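Local coordinates for intimin (Escherichia coli O127:H6 str. E2348/69, PDB 6TQD), which is an outer-membrane adhesin whose extended passenger, built largely of Ig-like domains, probably carries the adhesive tip away from the bacterial surface, at residues L6-P11 with N89-V94. Numbering follows the deposited sequence.
Sequences LSLNIP and NSSNNV. With NA (sodium ion), chain I.
L8 and V94 meet where strand 6-9 and segment 89-94 run side by side, near-parallel at 25°, as a worked example of how two sheets meet at the edge of a beta-sandwich. The gap is filled by side chains and bridged by water. CG of L8 stands anti to its backbone N (chi1 173°), and its CD2 comes within 3.9 Å of CG2 of V94, the two side chains set at a slant. That same CG2 also rests 3.4 Å from the carbonyl O of L8, so one valine methyl touches both backbone and side chain of the leucine. The other branch, CG1, serves I10: it lies 3.7 Å from CG1 of I10 and almost as near its CD1, the two side chains running antiparallel past one another. Earlier in segment 89-94, CB and OG of S91 face CB of L8, with OG 3.5 Å from it. Toward the leucine the hydroxyl makes a van der Waals contact; its polar needs are met by a 2.7 Å bond from OG to O of N92 and by A83 N of strand 76-85. L6 also has CG anti to N (chi1 -179°), and from there CD2 reaches within 3.3 Å of O of N89. One water donates to O of L6 and O of S90; another donates to O of L8 and accepts from ND2 of N92. Beyond the strand, O of I10 binds a sodium ion at 2.4 Å, with four waters as further ligands. The N-terminal strand switches sheets at this edge: 6-9 pairs antiparallel with 21-30, whereas 14-17 pairs parallel with 90-101 in the other sheet, consistent with an Ig-like sandwich.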
loop_
_atom_site.group_PDB
_atom_site.type_symbol
_atom_site.label_atom_id
_atom_site.label_comp_id
_atom_site.label_asym_id
_atom_site.label_seq_id
_atom_site.Cartn_x
_atom_site.Cartn_y
_atom_site.Cartn_z
ATOM N N LEU A 6 0.532 34.887 -6.702
ATOM C CA LEU A 6 0.968 33.826 -5.795
ATOM C C LEU A 6 0.377 32.503 -6.244
ATOM O O LEU A 6 -0.849 32.391 -6.359
ATOM C CB LEU A 6 0.508 34.144 -4.371
ATOM C CG LEU A 6 0.909 33.149 -3.292
ATOM C CD1 LEU A 6 2.413 32.960 -3.281
ATOM C CD2 LEU A 6 0.393 33.616 -1.938
ATOM N N SER A 7 1.230 31.516 -6.486
ATOM C CA SER A 7 0.775 30.179 -6.851
ATOM C C SER A 7 1.565 29.131 -6.076
ATOM O O SER A 7 2.729 29.338 -5.708
ATOM C CB SER A 7 0.925 29.909 -8.355
ATOM O OG SER A 7 2.283 29.819 -8.738
ATOM N N LEU A 8 0.899 28.009 -5.797
ATOM C CA LEU A 8 1.492 26.834 -5.170
ATOM C C LEU A 8 1.104 25.605 -5.979
ATOM O O LEU A 8 -0.076 25.402 -6.283
ATOM C CB LEU A 8 0.962 26.688 -3.746
ATOM C CG LEU A 8 1.359 25.421 -2.986
ATOM C CD1 LEU A 8 2.862 25.348 -2.763
ATOM C CD2 LEU A 8 0.612 25.358 -1.646
ATOM N N ASN A 9 2.089 24.790 -6.334
ATOM C CA ASN A 9 1.852 23.508 -6.979
ATOM C C ASN A 9 2.630 22.433 -6.240
ATOM O O ASN A 9 3.736 22.681 -5.752
ATOM C CB ASN A 9 2.261 23.530 -8.458
ATOM C CG ASN A 9 1.291 24.352 -9.327
ATOM O OD1 ASN A 9 1.330 25.585 -9.334
ATOM N ND2 ASN A 9 0.422 23.667 -10.071
ATOM N N ILE A 10 2.026 21.253 -6.145
ATOM C CA ILE A 10 2.635 20.086 -5.520
ATOM C C ILE A 10 2.722 19.001 -6.577
ATOM O O ILE A 10 1.750 18.298 -6.838
ATOM C CB ILE A 10 1.832 19.629 -4.285
ATOM C CG1 ILE A 10 1.676 20.811 -3.315
ATOM C CG2 ILE A 10 2.525 18.430 -3.623
ATOM C CD1 ILE A 10 0.977 20.480 -2.010
ATOM N N PRO A 11 3.875 18.872 -7.248
ATOM C CA PRO A 11 3.937 18.041 -8.460
ATOM C C PRO A 11 3.825 16.557 -8.198
ATOM O O PRO A 11 3.448 15.820 -9.114
ATOM C CB PRO A 11 5.312 18.376 -9.053
ATOM C CG PRO A 11 6.111 18.858 -7.891
ATOM C CD PRO A 11 5.145 19.578 -7.001
ATOM N N ASN A 89 -1.572 37.662 1.107
ATOM C CA ASN A 89 -2.304 36.904 0.103
ATOM C C ASN A 89 -1.978 35.430 0.271
ATOM O O ASN A 89 -0.923 35.061 0.781
ATOM C CB ASN A 89 -1.860 37.285 -1.308
ATOM C CG ASN A 89 -2.143 38.732 -1.636
ATOM O OD1 ASN A 89 -3.289 39.212 -1.578
ATOM N ND2 ASN A 89 -1.088 39.447 -1.987
ATOM N N SER A 90 -2.903 34.583 -0.157
ATOM C CA SER A 90 -2.663 33.152 -0.135
ATOM C C SER A 90 -2.823 32.563 -1.529
ATOM O O SER A 90 -3.330 33.200 -2.458
ATOM C CB SER A 90 -3.553 32.460 0.887
ATOM O OG SER A 90 -4.908 32.598 0.561
ATOM N N SER A 91 -2.337 31.331 -1.668
ATOM C CA SER A 91 -2.503 30.520 -2.860
ATOM C C SER A 91 -3.794 29.709 -2.768
ATOM O O SER A 91 -4.561 29.815 -1.816
ATOM C CB SER A 91 -1.327 29.552 -2.992
ATOM O OG SER A 91 -1.364 28.579 -1.952
ATOM N N ASN A 92 -4.022 28.858 -3.767
ATOM C CA ASN A 92 -5.015 27.812 -3.598
ATOM C C ASN A 92 -4.605 26.911 -2.432
ATOM O O ASN A 92 -3.431 26.828 -2.050
ATOM C CB ASN A 92 -5.053 26.935 -4.850
ATOM C CG ASN A 92 -5.631 27.634 -6.061
ATOM O OD1 ASN A 92 -6.506 28.486 -5.946
ATOM N ND2 ASN A 92 -5.143 27.266 -7.241
ATOM N N ASN A 93 -5.594 26.207 -1.869
ATOM C CA ASN A 93 -5.346 25.160 -0.880
ATOM C C ASN A 93 -5.151 23.878 -1.682
ATOM O O ASN A 93 -6.098 23.370 -2.285
ATOM C CB ASN A 93 -6.528 25.078 0.085
ATOM C CG ASN A 93 -6.149 24.499 1.433
ATOM O OD1 ASN A 93 -4.964 24.407 1.788
ATOM N ND2 ASN A 93 -7.161 24.158 2.219
ATOM N N VAL A 94 -3.927 23.375 -1.706
ATOM C CA VAL A 94 -3.519 22.363 -2.671
ATOM C C VAL A 94 -3.441 21.000 -2.006
ATOM O O VAL A 94 -2.840 20.840 -0.934
ATOM C CB VAL A 94 -2.165 22.745 -3.306
ATOM C CG1 VAL A 94 -1.739 21.733 -4.334
ATOM C CG2 VAL A 94 -2.251 24.132 -3.938
HETATM NA NA NA I . -0.232 17.013 -7.326
HETATM O O HOH W 1 -3.208 33.357 -5.393
HETATM O O HOH W 2 -2.548 26.205 -7.147
HETATM O O HOH W 3 0.738 15.008 -8.288
HETATM O O HOH W 4 -2.059 15.238 -8.108
HETATM O O HOH W 5 -0.251 16.567 -5.138
HETATM O O HOH W 6 -1.709 18.779 -6.097
#